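Hypothetical protein (Prochlorococcus marinus, PDB 2HX5) probably hydrolyses 1,4-dihydroxy-2-naphthoyl-CoA to 1,4-dihydroxy-2-naphthoate and CoA, a step in making phylloquinone (vitamin K1). Local coordinates at residues Glu64-Asp75 / Ala114-Ala125. Numbering follows the deposited sequence.
Sequences EVALPIIHCQAD and AHALIRHLAINA
Ile69 lays its CG1 over one face of the His120 imidazole, a CH-pi contact 3.9 Å from the ring centroid. At the ring edge, His120 ND1 donates to Leu67 O at 2.9 Å, nearly in the plane of the ring. With CG anti to its own carbonyl carbon (chi1 -61°), His120 runs alongside Ile69 on the face where helix 29-45 packs; Phe100 stacks on the ring and Trp38 meets it obliquely. Were His120 replaced by an alanine, Leu67 O would probably lose this donor, and Ile69 CG1, Phe100 and Trp38 the ring they pack on. Beside it, Ile118 CG2 presses on Ile69 CG1 at 3.5 Å.

On the other face of the sheet the Arg119 guanidinium and the His71 ring have nearly parallel planes, 10° apart, but are offset, with His71 CD2 over the guanidinium face; Arg119 NE is held by Gln101. His71 NE2 donates in the plane of its ring to a lone pair of Gln73 OE1, 2.9 Å away, and its ND1 hydrogen-bonds to OD1 of Asp75 of the second subunit. Asp75 CB covers one face of His115.

Two residues, Ile70 and His71, are set opposite the single Arg119: Ile70 N donates to Arg119 O, and Arg119 N to His71 O. This is a classic bulge in an antiparallel pair of the hotdog fold, whose strand 65-76 continues the sheet into the second subunit.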
# COMPACT_ATOMS: atom_id res chain seq x y z
N GLU A 64 -24.70 -7.45 -7.29
CA GLU A 64 -24.79 -8.15 -8.55
C GLU A 64 -24.00 -7.50 -9.68
O GLU A 64 -23.63 -8.18 -10.61
CB GLU A 64 -26.24 -8.31 -8.88
CG GLU A 64 -26.81 -9.31 -7.81
CD GLU A 64 -28.26 -9.08 -7.42
OE1 GLU A 64 -28.55 -8.03 -6.82
OE2 GLU A 64 -29.08 -9.98 -7.67
N VAL A 65 -23.73 -6.21 -9.55
CA VAL A 65 -23.05 -5.40 -10.60
C VAL A 65 -21.68 -5.00 -10.09
O VAL A 65 -21.59 -4.48 -8.96
CB VAL A 65 -23.88 -4.13 -10.98
CG1 VAL A 65 -23.13 -3.27 -11.98
CG2 VAL A 65 -25.23 -4.55 -11.56
N ALA A 66 -20.63 -5.32 -10.86
CA ALA A 66 -19.26 -4.91 -10.58
C ALA A 66 -19.03 -3.62 -11.38
O ALA A 66 -19.64 -3.38 -12.39
CB ALA A 66 -18.25 -5.97 -11.05
N LEU A 67 -18.15 -2.77 -10.87
CA LEU A 67 -17.82 -1.46 -11.48
C LEU A 67 -16.30 -1.38 -11.74
O LEU A 67 -15.60 -0.46 -11.21
CB LEU A 67 -18.30 -0.32 -10.59
CG LEU A 67 -19.77 -0.23 -10.25
CD1 LEU A 67 -20.06 0.85 -9.24
CD2 LEU A 67 -20.61 0.05 -11.50
N PRO A 68 -15.76 -2.31 -12.50
CA PRO A 68 -14.31 -2.29 -12.73
C PRO A 68 -13.83 -0.99 -13.40
O PRO A 68 -14.48 -0.41 -14.27
CB PRO A 68 -14.06 -3.44 -13.69
CG PRO A 68 -15.39 -3.67 -14.36
CD PRO A 68 -16.39 -3.42 -13.25
N ILE A 69 -12.67 -0.57 -12.96
CA ILE A 69 -11.96 0.52 -13.56
C ILE A 69 -11.31 0.02 -14.84
O ILE A 69 -10.48 -0.89 -14.82
CB ILE A 69 -10.93 1.14 -12.56
CG1 ILE A 69 -11.73 1.79 -11.41
CG2 ILE A 69 -10.00 2.13 -13.22
CD1 ILE A 69 -10.96 2.03 -10.09
N ILE A 70 -11.63 0.68 -15.97
CA ILE A 70 -11.07 0.31 -17.24
C ILE A 70 -9.95 1.26 -17.70
O ILE A 70 -9.19 0.91 -18.60
CB ILE A 70 -12.15 0.17 -18.34
CG1 ILE A 70 -13.01 1.41 -18.43
CG2 ILE A 70 -13.01 -1.05 -18.01
CD1 ILE A 70 -13.82 1.56 -19.76
N HIS A 71 -9.90 2.45 -17.13
CA HIS A 71 -8.88 3.46 -17.48
C HIS A 71 -8.74 4.40 -16.32
O HIS A 71 -9.72 4.77 -15.67
CB HIS A 71 -9.27 4.25 -18.74
CG HIS A 71 -8.38 5.41 -19.04
ND1 HIS A 71 -7.13 5.24 -19.60
CD2 HIS A 71 -8.53 6.74 -18.83
CE1 HIS A 71 -6.54 6.42 -19.71
NE2 HIS A 71 -7.37 7.36 -19.26
N CYS A 72 -7.52 4.83 -16.05
CA CYS A 72 -7.31 5.95 -15.16
C CYS A 72 -6.03 6.66 -15.50
O CYS A 72 -5.17 6.13 -16.24
CB CYS A 72 -7.25 5.55 -13.70
SG CYS A 72 -5.87 4.39 -13.28
N GLN A 73 -5.95 7.92 -15.10
CA GLN A 73 -4.81 8.76 -15.40
C GLN A 73 -4.72 9.88 -14.38
O GLN A 73 -5.67 10.23 -13.70
CB GLN A 73 -4.89 9.34 -16.81
CG GLN A 73 -6.12 10.18 -17.09
CD GLN A 73 -6.06 10.74 -18.47
OE1 GLN A 73 -6.58 10.12 -19.44
NE2 GLN A 73 -5.39 11.87 -18.63
N ALA A 74 -3.53 10.46 -14.32
CA ALA A 74 -3.28 11.60 -13.43
C ALA A 74 -2.21 12.48 -13.97
O ALA A 74 -1.26 11.99 -14.64
CB ALA A 74 -2.91 11.17 -12.05
N ASP A 75 -2.31 13.78 -13.67
CA ASP A 75 -1.23 14.75 -13.92
C ASP A 75 -0.81 15.28 -12.53
O ASP A 75 -1.67 15.62 -11.72
CB ASP A 75 -1.71 15.93 -14.75
CG ASP A 75 -2.06 15.64 -16.18
OD1 ASP A 75 -2.07 14.53 -16.68
OD2 ASP A 75 -2.44 16.65 -16.85
N ALA A 114 -2.57 18.44 -8.28
CA ALA A 114 -2.72 17.23 -9.08
C ALA A 114 -4.18 17.11 -9.51
O ALA A 114 -5.11 17.65 -8.87
CB ALA A 114 -2.29 15.99 -8.27
N HIS A 115 -4.42 16.34 -10.57
CA HIS A 115 -5.76 15.97 -10.91
C HIS A 115 -5.74 14.59 -11.54
O HIS A 115 -4.68 14.15 -12.02
CB HIS A 115 -6.45 16.99 -11.81
CG HIS A 115 -5.72 17.28 -13.08
ND1 HIS A 115 -5.82 16.47 -14.19
CD2 HIS A 115 -4.93 18.31 -13.43
CE1 HIS A 115 -5.12 17.02 -15.18
NE2 HIS A 115 -4.56 18.12 -14.74
N ALA A 116 -6.86 13.89 -11.51
CA ALA A 116 -6.93 12.52 -11.96
C ALA A 116 -8.29 12.24 -12.54
O ALA A 116 -9.26 12.95 -12.29
CB ALA A 116 -6.68 11.55 -10.82
N LEU A 117 -8.39 11.16 -13.29
CA LEU A 117 -9.63 10.74 -13.94
C LEU A 117 -9.69 9.23 -13.83
O LEU A 117 -8.69 8.55 -14.13
CB LEU A 117 -9.61 11.17 -15.42
CG LEU A 117 -10.84 10.83 -16.20
CD1 LEU A 117 -11.98 11.83 -15.88
CD2 LEU A 117 -10.59 10.95 -17.75
N ILE A 118 -10.82 8.66 -13.41
CA ILE A 118 -11.04 7.24 -13.28
C ILE A 118 -12.31 6.90 -14.02
O ILE A 118 -13.34 7.52 -13.77
CB ILE A 118 -11.16 6.81 -11.81
CG1 ILE A 118 -9.87 7.09 -11.05
CG2 ILE A 118 -11.45 5.28 -11.72
CD1 ILE A 118 -9.88 6.62 -9.57
N ARG A 119 -12.25 5.95 -14.95
CA ARG A 119 -13.40 5.48 -15.73
C ARG A 119 -13.78 4.07 -15.40
O ARG A 119 -12.93 3.20 -15.37
CB ARG A 119 -13.07 5.60 -17.22
CG ARG A 119 -14.22 5.31 -18.15
CD ARG A 119 -13.81 5.44 -19.65
NE ARG A 119 -13.21 6.74 -19.90
CZ ARG A 119 -12.06 6.96 -20.57
NH1 ARG A 119 -11.38 6.00 -21.21
NH2 ARG A 119 -11.55 8.18 -20.61
N HIS A 120 -15.09 3.87 -15.14
CA HIS A 120 -15.66 2.60 -14.76
C HIS A 120 -16.62 2.07 -15.78
O HIS A 120 -17.34 2.86 -16.41
CB HIS A 120 -16.48 2.78 -13.47
CG HIS A 120 -15.71 3.25 -12.26
ND1 HIS A 120 -15.37 2.41 -11.21
CD2 HIS A 120 -15.28 4.50 -11.92
CE1 HIS A 120 -14.71 3.15 -10.30
NE2 HIS A 120 -14.69 4.41 -10.69
N LEU A 121 -16.71 0.75 -15.88
CA LEU A 121 -17.72 0.09 -16.68
C LEU A 121 -18.56 -0.74 -15.72
O LEU A 121 -18.00 -1.44 -14.85
CB LEU A 121 -17.01 -0.83 -17.69
CG LEU A 121 -17.70 -1.55 -18.82
CD1 LEU A 121 -18.58 -0.60 -19.63
CD2 LEU A 121 -16.58 -2.16 -19.69
N ALA A 122 -19.88 -0.74 -15.94
CA ALA A 122 -20.75 -1.64 -15.19
C ALA A 122 -20.83 -3.00 -15.90
O ALA A 122 -21.16 -3.04 -17.09
CB ALA A 122 -22.16 -1.05 -14.98
N ILE A 123 -20.51 -4.08 -15.18
CA ILE A 123 -20.67 -5.43 -15.69
C ILE A 123 -21.38 -6.28 -14.67
O ILE A 123 -21.33 -6.04 -13.46
CB ILE A 123 -19.32 -6.09 -16.06
CG1 ILE A 123 -18.44 -6.30 -14.83
CG2 ILE A 123 -18.64 -5.24 -17.14
CD1 ILE A 123 -17.06 -6.94 -15.13
N ASN A 124 -22.04 -7.33 -15.13
CA ASN A 124 -22.62 -8.31 -14.22
C ASN A 124 -21.44 -9.01 -13.56
O ASN A 124 -20.53 -9.49 -14.25
CB ASN A 124 -23.50 -9.27 -15.00
CG ASN A 124 -24.08 -10.37 -14.13
OD1 ASN A 124 -23.40 -11.31 -13.78
ND2 ASN A 124 -25.33 -10.24 -13.77
N ALA A 125 -21.46 -9.09 -12.24
CA ALA A 125 -20.30 -9.63 -11.54
C ALA A 125 -20.01 -11.10 -11.86
O ALA A 125 -18.86 -11.51 -11.79
CB ALA A 125 -20.45 -9.42 -9.99